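Local structure of LRR receptor-like serine/threonine-protein kinase RGI3 (Arabidopsis thaliana, 5HZ0) at residues A[176-181]-A[203-208]; A[369-374]-A[392-397]; A[595-600]-A[619-624]. The protein acts as a receptor for RGF peptide hormones that maintain the root stem cell niche, its extracellular leucine-rich repeats binding the peptide and pairing with SERK co-receptors. The protein carries 5 engineered substitutions. All blocks are in the same frame, centred on the assembly; numbering follows the deposited sequence.

Interaction 1: residues A[176-181]-A[203-208]; sequences ASIGNL and GYCTEL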
loop_
_atom_site.group_PDB
_atom_site.type_symbol
_atom_site.label_atom_id
_atom_site.label_comp_id
_atom_site.label_asym_id
_atom_site.label_seq_id
_atom_site.Cartn_x
_atom_site.Cartn_y
_atom_site.Cartn_z
ATOM N N ALA A 176 -30.872 -5.193 -14.934
ATOM C CA ALA A 176 -30.707 -5.195 -16.381
ATOM C C ALA A 176 -31.243 -3.875 -16.955
ATOM O O ALA A 176 -30.860 -3.439 -18.051
ATOM C CB ALA A 176 -31.424 -6.399 -16.982
ATOM N N SER A 177 -32.094 -3.234 -16.158
ATOM C CA SER A 177 -32.624 -1.900 -16.409
ATOM C C SER A 177 -31.541 -0.911 -16.813
ATOM O O SER A 177 -31.788 0.006 -17.581
ATOM C CB SER A 177 -33.211 -1.372 -15.105
ATOM O OG SER A 177 -34.600 -1.552 -15.054
ATOM N N ILE A 178 -30.350 -1.087 -16.253
ATOM C CA ILE A 178 -29.251 -0.171 -16.482
ATOM C C ILE A 178 -28.963 0.003 -17.970
ATOM O O ILE A 178 -28.577 1.088 -18.386
ATOM C CB ILE A 178 -27.983 -0.568 -15.675
ATOM C CG1 ILE A 178 -27.350 0.680 -15.070
ATOM C CG2 ILE A 178 -26.983 -1.368 -16.512
ATOM C CD1 ILE A 178 -28.238 1.352 -14.061
ATOM N N GLY A 179 -29.213 -1.034 -18.773
ATOM C CA GLY A 179 -28.993 -0.941 -20.210
ATOM C C GLY A 179 -29.889 0.049 -20.973
ATOM O O GLY A 179 -29.675 0.327 -22.168
ATOM N N ASN A 180 -30.912 0.561 -20.297
ATOM C CA ASN A 180 -31.799 1.548 -20.891
ATOM C C ASN A 180 -31.214 2.963 -20.800
ATOM O O ASN A 180 -31.751 3.900 -21.378
ATOM C CB ASN A 180 -33.178 1.508 -20.223
ATOM C CG ASN A 180 -34.113 0.515 -20.883
ATOM O OD1 ASN A 180 -34.638 -0.394 -20.232
ATOM N ND2 ASN A 180 -34.325 0.682 -22.188
ATOM N N LEU A 181 -30.109 3.121 -20.081
ATOM C CA LEU A 181 -29.605 4.456 -19.883
ATOM C C LEU A 181 -28.642 4.697 -21.014
ATOM O O LEU A 181 -27.472 4.334 -20.944
ATOM C CB LEU A 181 -28.871 4.527 -18.545
ATOM C CG LEU A 181 -29.786 4.327 -17.346
ATOM C CD1 LEU A 181 -29.029 4.470 -16.034
ATOM C CD2 LEU A 181 -30.931 5.310 -17.423
ATOM N N GLY A 203 -23.888 -3.297 -21.799
ATOM C CA GLY A 203 -23.352 -3.072 -23.122
ATOM C C GLY A 203 -24.262 -2.229 -24.004
ATOM O O GLY A 203 -23.860 -1.835 -25.099
ATOM N N TYR A 204 -25.484 -1.973 -23.535
ATOM C CA TYR A 204 -26.453 -1.143 -24.253
ATOM C C TYR A 204 -26.282 0.339 -23.926
ATOM O O TYR A 204 -26.946 1.183 -24.524
ATOM C CB TYR A 204 -27.902 -1.556 -23.920
ATOM C CG TYR A 204 -28.384 -2.820 -24.609
ATOM C CD1 TYR A 204 -28.261 -2.977 -25.980
ATOM C CD2 TYR A 204 -28.954 -3.870 -23.874
ATOM C CE1 TYR A 204 -28.694 -4.125 -26.605
ATOM C CE2 TYR A 204 -29.391 -5.027 -24.496
ATOM C CZ TYR A 204 -29.257 -5.149 -25.861
ATOM O OH TYR A 204 -29.680 -6.292 -26.500
ATOM N N CYS A 205 -25.397 0.667 -22.989
ATOM C CA CYS A 205 -25.270 2.056 -22.585
ATOM C C CYS A 205 -24.192 2.630 -23.457
ATOM O O CYS A 205 -23.009 2.517 -23.127
ATOM C CB CYS A 205 -24.802 2.107 -21.123
ATOM S SG CYS A 205 -25.918 1.270 -19.896
ATOM N N THR A 206 -24.590 3.362 -24.498
ATOM C CA THR A 206 -23.681 3.593 -25.617
ATOM C C THR A 206 -22.656 4.675 -25.309
ATOM O O THR A 206 -21.532 4.641 -25.800
ATOM C CB THR A 206 -24.437 3.873 -26.945
ATOM O OG1 THR A 206 -24.776 5.265 -27.052
ATOM C CG2 THR A 206 -25.692 3.035 -27.033
ATOM N N GLU A 207 -23.063 5.610 -24.467
ATOM C CA GLU A 207 -22.244 6.727 -24.016
ATOM C C GLU A 207 -21.368 6.446 -22.795
ATOM O O GLU A 207 -20.678 7.346 -22.317
ATOM C CB GLU A 207 -23.154 7.904 -23.707
ATOM C CG GLU A 207 -23.929 8.347 -24.909
ATOM C CD GLU A 207 -23.011 8.937 -25.984
ATOM O OE1 GLU A 207 -22.496 10.065 -25.786
ATOM O OE2 GLU A 207 -22.792 8.271 -27.024
ATOM N N LEU A 208 -21.416 5.226 -22.253
ATOM C CA LEU A 208 -20.621 4.934 -21.065
ATOM C C LEU A 208 -19.128 5.167 -21.277
ATOM O O LEU A 208 -18.529 4.665 -22.219
ATOM C CB LEU A 208 -20.861 3.520 -20.554
ATOM C CG LEU A 208 -20.351 3.280 -19.134
ATOM C CD1 LEU A 208 -21.081 4.228 -18.186
ATOM C CD2 LEU A 208 -20.580 1.838 -18.762
#
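C205 carries its SG anti to its own carbonyl carbon (chi1 -59°), and Y204 holds CG in the same way (chi1 -77°); the first torsion puts the sulfur against the 176-181 turn, while the second sets the tyrosine CG beside its backbone N, with CB left facing G179 O. The example illustrates how consecutive coils can meet largely through a cysteine side chain, a tyrosine CB and backbone carbonyls, with no hydrogen bond across the contact. SG lies 3.1 Å from I178 O, a carbonyl whose hydrogen bond comes from the N-H of L181 in its own turn, and 3.6 Å from L181 O. On the apolar side, I178 CG2 approaches SG at 4.4 Å. The CA of C205 adds a CA-H...O contact to L181 O. Y204 touches mainly through CB, 3.1 Å from G179 O, which accepts a hydrogen bond from K182. G179 comes closest in backbone terms, its CA 4.8 Å from that of Y204. I178 continues inward onto I154, I187 and I202, so the contact sits over the apolar interior. Short 3-10 turns packed side by side along the flank away from the parallel strands are characteristic of the plant leucine-rich repeat solenoid.

Interaction 2: residues A[369-374]-A[392-397]; sequences EIFGLR and PDIGNC. With NAG (2-acetamido-2-deoxy-beta-D-glucopyranose), chain C.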
loop_
_atom_site.group_PDB
_atom_site.type_symbol
_atom_site.label_atom_id
_atom_site.label_comp_id
_atom_site.label_asym_id
_atom_site.label_seq_id
_atom_site.Cartn_x
_atom_site.Cartn_y
_atom_site.Cartn_z
ATOM N N GLU A 369 22.626 -2.350 -18.604
ATOM C CA GLU A 369 21.930 -1.189 -19.131
ATOM C C GLU A 369 20.814 -0.716 -18.211
ATOM O O GLU A 369 20.491 0.457 -18.175
ATOM C CB GLU A 369 21.413 -1.454 -20.559
ATOM C CG GLU A 369 22.511 -1.767 -21.578
ATOM C CD GLU A 369 22.847 -3.259 -21.669
ATOM O OE1 GLU A 369 22.623 -4.006 -20.684
ATOM O OE2 GLU A 369 23.331 -3.692 -22.741
ATOM N N ILE A 370 20.237 -1.624 -17.446
ATOM C CA ILE A 370 19.152 -1.244 -16.555
ATOM C C ILE A 370 19.627 -0.235 -15.506
ATOM O O ILE A 370 18.851 0.586 -15.023
ATOM C CB ILE A 370 18.491 -2.484 -15.915
ATOM C CG1 ILE A 370 17.007 -2.522 -16.271
ATOM C CG2 ILE A 370 18.674 -2.502 -14.412
ATOM C CD1 ILE A 370 16.730 -2.806 -17.733
ATOM N N PHE A 371 20.918 -0.273 -15.192
ATOM C CA PHE A 371 21.487 0.640 -14.203
ATOM C C PHE A 371 21.786 2.018 -14.822
ATOM O O PHE A 371 22.172 2.963 -14.128
ATOM C CB PHE A 371 22.745 0.029 -13.568
ATOM C CG PHE A 371 22.461 -1.120 -12.621
ATOM C CD1 PHE A 371 21.912 -0.886 -11.361
ATOM C CD2 PHE A 371 22.763 -2.425 -12.974
ATOM C CE1 PHE A 371 21.664 -1.927 -10.483
ATOM C CE2 PHE A 371 22.517 -3.475 -12.092
ATOM C CZ PHE A 371 21.965 -3.223 -10.848
ATOM N N GLY A 372 21.600 2.126 -16.133
ATOM C CA GLY A 372 21.749 3.398 -16.817
ATOM C C GLY A 372 20.527 4.292 -16.661
ATOM O O GLY A 372 20.548 5.457 -17.061
ATOM N N LEU A 373 19.451 3.758 -16.082
ATOM C CA LEU A 373 18.254 4.567 -15.895
ATOM C C LEU A 373 18.508 5.633 -14.821
ATOM O O LEU A 373 18.905 5.320 -13.693
ATOM C CB LEU A 373 17.040 3.688 -15.579
ATOM C CG LEU A 373 16.731 2.646 -16.669
ATOM C CD1 LEU A 373 15.767 1.571 -16.188
ATOM C CD2 LEU A 373 16.181 3.308 -17.909
ATOM N N ARG A 374 18.320 6.899 -15.196
ATOM C CA ARG A 374 18.664 8.012 -14.316
ATOM C C ARG A 374 17.501 8.347 -13.396
ATOM O O ARG A 374 17.658 9.058 -12.402
ATOM C CB ARG A 374 19.107 9.238 -15.132
ATOM C CG ARG A 374 20.499 9.087 -15.769
ATOM C CD ARG A 374 20.888 10.259 -16.684
ATOM N NE ARG A 374 20.582 11.563 -16.099
ATOM C CZ ARG A 374 19.584 12.345 -16.502
ATOM N NH1 ARG A 374 18.802 11.960 -17.501
ATOM N NH2 ARG A 374 19.369 13.510 -15.908
ATOM N N PRO A 392 29.625 -3.094 -12.566
ATOM C CA PRO A 392 30.149 -1.821 -12.039
ATOM C C PRO A 392 29.249 -0.651 -12.448
ATOM O O PRO A 392 29.097 0.320 -11.700
ATOM C CB PRO A 392 31.547 -1.710 -12.667
ATOM C CG PRO A 392 31.579 -2.726 -13.764
ATOM C CD PRO A 392 30.592 -3.800 -13.417
ATOM N N ASP A 393 28.562 -0.784 -13.578
ATOM C CA ASP A 393 27.674 0.289 -14.038
ATOM C C ASP A 393 26.604 0.649 -13.027
ATOM O O ASP A 393 25.885 1.622 -13.244
ATOM C CB ASP A 393 26.998 -0.066 -15.350
ATOM C CG ASP A 393 27.967 -0.601 -16.363
ATOM O OD1 ASP A 393 28.514 -1.702 -16.098
ATOM O OD2 ASP A 393 28.173 0.068 -17.409
ATOM N N ILE A 394 26.476 -0.150 -11.956
ATOM C CA ILE A 394 25.539 0.144 -10.872
ATOM C C ILE A 394 25.755 1.564 -10.341
ATOM O O ILE A 394 24.816 2.203 -9.875
ATOM C CB ILE A 394 25.618 -0.904 -9.708
ATOM C CG1 ILE A 394 24.449 -0.741 -8.734
ATOM C CG2 ILE A 394 26.924 -0.797 -8.935
ATOM C CD1 ILE A 394 24.638 -1.494 -7.444
ATOM N N GLY A 395 26.986 2.066 -10.441
ATOM C CA GLY A 395 27.262 3.438 -10.032
ATOM C C GLY A 395 26.528 4.528 -10.824
ATOM O O GLY A 395 26.355 5.647 -10.341
ATOM N N ASN A 396 26.102 4.195 -12.039
ATOM C CA ASN A 396 25.356 5.096 -12.913
ATOM C C ASN A 396 23.918 5.398 -12.470
ATOM O O ASN A 396 23.350 6.399 -12.893
ATOM C CB ASN A 396 25.289 4.525 -14.342
ATOM C CG ASN A 396 26.667 4.396 -15.009
ATOM O OD1 ASN A 396 27.693 4.276 -14.335
ATOM N ND2 ASN A 396 26.680 4.405 -16.347
ATOM N N CYS A 397 23.320 4.565 -11.616
ATOM C CA CYS A 397 21.877 4.677 -11.409
ATOM C C CYS A 397 21.696 5.678 -10.287
ATOM O O CYS A 397 21.619 5.314 -9.100
ATOM C CB CYS A 397 21.341 3.304 -10.969
ATOM S SG CYS A 397 19.602 2.900 -11.338
HETATM C C1 NAG C . 27.953 3.985 -16.876
HETATM C C2 NAG C . 27.620 3.422 -18.256
HETATM C C3 NAG C . 28.869 3.117 -19.077
HETATM C C4 NAG C . 29.772 4.346 -19.087
HETATM C C5 NAG C . 30.074 4.722 -17.639
HETATM C C6 NAG C . 31.089 5.859 -17.543
HETATM C C7 NAG C . 25.540 2.211 -18.500
HETATM C C8 NAG C . 24.831 0.887 -18.455
HETATM N N2 NAG C . 26.818 2.221 -18.141
HETATM O O3 NAG C . 28.506 2.702 -20.384
HETATM O O4 NAG C . 30.980 4.104 -19.776
HETATM O O5 NAG C . 28.878 5.052 -16.961
HETATM O O6 NAG C . 30.906 6.771 -18.606
HETATM O O7 NAG C . 24.939 3.222 -18.846
#
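F371 and I394 lie side by side and point the same way, each rising from a 3-10 turn of the leucine-rich repeat solenoid where adjacent coils meet. The pair is a worked example of how an aromatic side chain can fill the seam between repeats, here the predicted repeats 16 and 17. The isoleucine covers one face of the phenyl ring: its CB stands over that face, offset toward the rim, and its CA makes an off-centre CH-pi contact, 4.1 Å from the centroid of the F371 ring. I394 CG1, anti to the backbone N (chi1 -168°), meets F371 CE1 at 3.5 Å. C397 approaches differently, with CB at the ring edge near its plane, 4.2 Å from F371 CD1. Deeper in, F371 also rests on L379 of strand 378-380. At the backbone, D393 O lies 3.5 Å from F371 CB and is already taken by the N-H of N396 inside its own turn.

The outer side of the same turns carries a sugar. N396 points toward the neighbouring turn, its CB 3.5 Å from F371 O, and its ND2 is glycosylated. G372 passes close to the sugar, its CA 3.8 Å from the acetyl oxygen O7 of NAG, and E369 CA borders the acetyl methyl C8. The carboxylate of D393, which also has a weak, long ion pair with K368, fixes the acetamido group: NAG N2 donates to D393 OD2 at 2.6 Å, the N-H...O angle a nearly straight 168°.

Interaction 3: residues A[595-600]-A[619-624]; sequences NISYND and LASNRG. With NAG (2-acetamido-2-deoxy-beta-D-glucopyranose), chain E.
Y598 and S621 bring the two backbones together, their CA atoms 4.8 Å apart, and the segments then run on in the same direction to D600 and R623. After N595, which closes strand 593-595, the first segment turns to loop; the second leaves helix 616-620 after A620 and enters strand 624-627 at G624. Y598 takes a left-handed backbone conformation, and R623 and G624 bond through their backbones to F601, next to D600. The join illustrates how side chains can link segments with no backbone-to-backbone hydrogen bond between them. S621 OG, between its backbone N and carbonyl carbon (chi1 56°), accepts from Y598 N at 2.8 Å, almost straight (174°), and it is hydrogen-bonded to D618 O as well. The same serine sets CB over the centre of the Y598 ring, 3.7 Å from the centroid, a CH-pi contact on a ring that also stacks with H575. N622 crosses I596 at about a right angle. Its ND2 donates to I596 O at 3.2 Å, the oxygen lying in the amide plane of N622 but the donor standing well above the carbonyl plane; ND2 is shared with D618 O. I596 O accepts a second, weak bond from N599, whose amide is held mainly by L578 N at OD1 and V573 O at ND2. R623 lays one guanidinium face over D600 O, and the salt bridge from D600 OD2 to R623 NH2 is long at 3.8 Å. At the start of the first segment, N595 OD1 accepts from S597 N and OG in an Asx turn, while N595 ND2 carries the glycan. With 593-595 the outermost parallel strand, this packing of a short helix and loop onto the last coil is consistent with the C-terminal cap of a leucine-rich repeat ectodomain.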
loop_
_atom_site.group_PDB
_atom_site.type_symbol
_atom_site.label_atom_id
_atom_site.label_comp_id
_atom_site.label_asym_id
_atom_site.label_seq_id
_atom_site.Cartn_x
_atom_site.Cartn_y
_atom_site.Cartn_z
ATOM N N ASN A 595 18.400 -17.653 27.846
ATOM C CA ASN A 595 19.093 -18.904 27.582
ATOM C C ASN A 595 20.523 -18.833 28.146
ATOM O O ASN A 595 21.385 -18.118 27.605
ATOM C CB ASN A 595 19.075 -19.200 26.081
ATOM C CG ASN A 595 19.500 -20.618 25.747
ATOM O OD1 ASN A 595 20.160 -21.270 26.556
ATOM N ND2 ASN A 595 19.147 -21.108 24.537
ATOM N N ILE A 596 20.726 -19.535 29.271
ATOM C CA ILE A 596 22.021 -19.676 29.958
ATOM C C ILE A 596 22.746 -21.032 29.816
ATOM O O ILE A 596 23.758 -21.269 30.474
ATOM C CB ILE A 596 21.965 -19.232 31.445
ATOM C CG1 ILE A 596 20.774 -19.876 32.185
ATOM C CG2 ILE A 596 21.882 -17.717 31.552
ATOM C CD1 ILE A 596 20.843 -21.360 32.345
ATOM N N SER A 597 22.185 -21.927 29.018
ATOM C CA SER A 597 22.651 -23.305 28.922
ATOM C C SER A 597 24.053 -23.459 28.344
ATOM O O SER A 597 24.583 -22.553 27.720
ATOM C CB SER A 597 21.669 -24.133 28.097
ATOM O OG SER A 597 21.813 -23.865 26.715
ATOM N N TYR A 598 24.652 -24.615 28.582
ATOM C CA TYR A 598 26.024 -24.905 28.165
ATOM C C TYR A 598 27.012 -23.812 28.554
ATOM O O TYR A 598 27.721 -23.271 27.724
ATOM C CB TYR A 598 26.101 -25.272 26.686
ATOM C CG TYR A 598 25.262 -26.480 26.355
ATOM C CD1 TYR A 598 25.788 -27.773 26.438
ATOM C CD2 TYR A 598 23.920 -26.335 25.995
ATOM C CE1 TYR A 598 24.999 -28.889 26.150
ATOM C CE2 TYR A 598 23.134 -27.429 25.708
ATOM C CZ TYR A 598 23.679 -28.703 25.782
ATOM O OH TYR A 598 22.884 -29.787 25.493
ATOM N N ASN A 599 27.017 -23.482 29.837
ATOM C CA ASN A 599 28.018 -22.605 30.401
ATOM C C ASN A 599 28.577 -23.264 31.648
ATOM O O ASN A 599 28.259 -24.413 31.951
ATOM C CB ASN A 599 27.440 -21.219 30.722
ATOM C CG ASN A 599 27.531 -20.247 29.541
ATOM O OD1 ASN A 599 28.624 -19.810 29.168
ATOM N ND2 ASN A 599 26.379 -19.882 28.976
ATOM N N ASP A 600 29.461 -22.550 32.330
ATOM C CA ASP A 600 30.031 -22.981 33.606
ATOM C C ASP A 600 29.360 -22.371 34.847
ATOM O O ASP A 600 29.991 -22.280 35.885
ATOM C CB ASP A 600 31.553 -22.831 33.625
ATOM C CG ASP A 600 32.243 -23.779 32.652
ATOM O OD1 ASP A 600 31.905 -24.983 32.650
ATOM O OD2 ASP A 600 33.118 -23.318 31.879
ATOM N N LEU A 619 19.735 -26.100 33.115
ATOM C CA LEU A 619 20.501 -26.087 34.355
ATOM C C LEU A 619 21.428 -27.296 34.399
ATOM O O LEU A 619 22.449 -27.286 35.083
ATOM C CB LEU A 619 19.589 -26.111 35.585
ATOM C CG LEU A 619 18.372 -25.187 35.668
ATOM C CD1 LEU A 619 17.747 -25.304 37.048
ATOM C CD2 LEU A 619 18.730 -23.745 35.364
ATOM N N ALA A 620 21.069 -28.346 33.671
ATOM C CA ALA A 620 21.848 -29.578 33.713
ATOM C C ALA A 620 23.143 -29.478 32.893
ATOM O O ALA A 620 24.096 -30.230 33.131
ATOM C CB ALA A 620 20.991 -30.762 33.263
ATOM N N SER A 621 23.178 -28.535 31.946
ATOM C CA SER A 621 24.365 -28.311 31.117
ATOM C C SER A 621 25.365 -27.337 31.739
ATOM O O SER A 621 26.417 -27.070 31.164
ATOM C CB SER A 621 23.981 -27.836 29.705
ATOM O OG SER A 621 23.188 -26.664 29.758
ATOM N N ASN A 622 25.017 -26.790 32.896
ATOM C CA ASN A 622 25.915 -25.906 33.630
ATOM C C ASN A 622 26.758 -26.625 34.697
ATOM O O ASN A 622 26.875 -27.841 34.690
ATOM C CB ASN A 622 25.158 -24.710 34.213
ATOM C CG ASN A 622 24.885 -23.642 33.185
ATOM O OD1 ASN A 622 25.746 -22.801 32.905
ATOM N ND2 ASN A 622 23.682 -23.662 32.614
ATOM N N ARG A 623 27.384 -25.863 35.585
ATOM C CA ARG A 623 28.282 -26.442 36.568
ATOM C C ARG A 623 27.592 -26.758 37.902
ATOM O O ARG A 623 27.625 -27.886 38.360
ATOM C CB ARG A 623 29.489 -25.525 36.778
ATOM C CG ARG A 623 30.519 -26.071 37.726
ATOM C CD ARG A 623 31.600 -25.049 37.984
ATOM N NE ARG A 623 32.404 -24.758 36.798
ATOM C CZ ARG A 623 33.283 -23.758 36.728
ATOM N NH1 ARG A 623 33.463 -22.951 37.773
ATOM N NH2 ARG A 623 33.979 -23.555 35.614
ATOM N N GLY A 624 27.109 -25.723 38.573
ATOM C CA GLY A 624 26.293 -25.807 39.779
ATOM C C GLY A 624 24.879 -25.247 39.883
ATOM O O GLY A 624 24.538 -24.803 40.968
HETATM C C1 NAG E . 18.336 -20.269 23.684
HETATM C C2 NAG E . 18.536 -20.855 22.280
HETATM C C3 NAG E . 17.576 -20.273 21.235
HETATM C C4 NAG E . 16.142 -20.210 21.748
HETATM C C5 NAG E . 16.124 -19.585 23.143
HETATM C C6 NAG E . 14.742 -19.596 23.778
HETATM C C7 NAG E . 20.591 -21.591 21.202
HETATM C C8 NAG E . 22.033 -21.285 20.911
HETATM N N2 NAG E . 19.913 -20.656 21.859
HETATM O O3 NAG E . 17.570 -21.125 20.123
HETATM O O4 NAG E . 15.317 -19.543 20.806
HETATM O O5 NAG E . 16.969 -20.324 24.005
HETATM O O6 NAG E . 14.362 -20.934 24.037
HETATM O O7 NAG E . 20.067 -22.639 20.825
#

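In the fold
Interactions 1 and 2 are the same structural theme at two stations of the solenoid: successive 3-10 turns meet through largely buried residues with no clear hydrogen bond between them. A sulfur among carbonyls does the filling in 176-181 with 203-208, an aromatic ring in 369-374 with 392-397. Interaction 3, only partly buried, departs from the pattern near the C-terminal end of the solenoid, relying on serine and asparagine hydrogen bonds and a long ion pair. Interactions 2 and 3 both include a glycosylated asparagine. The three are remote from one another: the centres of interactions 1 and 3 are about 78 Å apart, on opposite sides of the chain's centre.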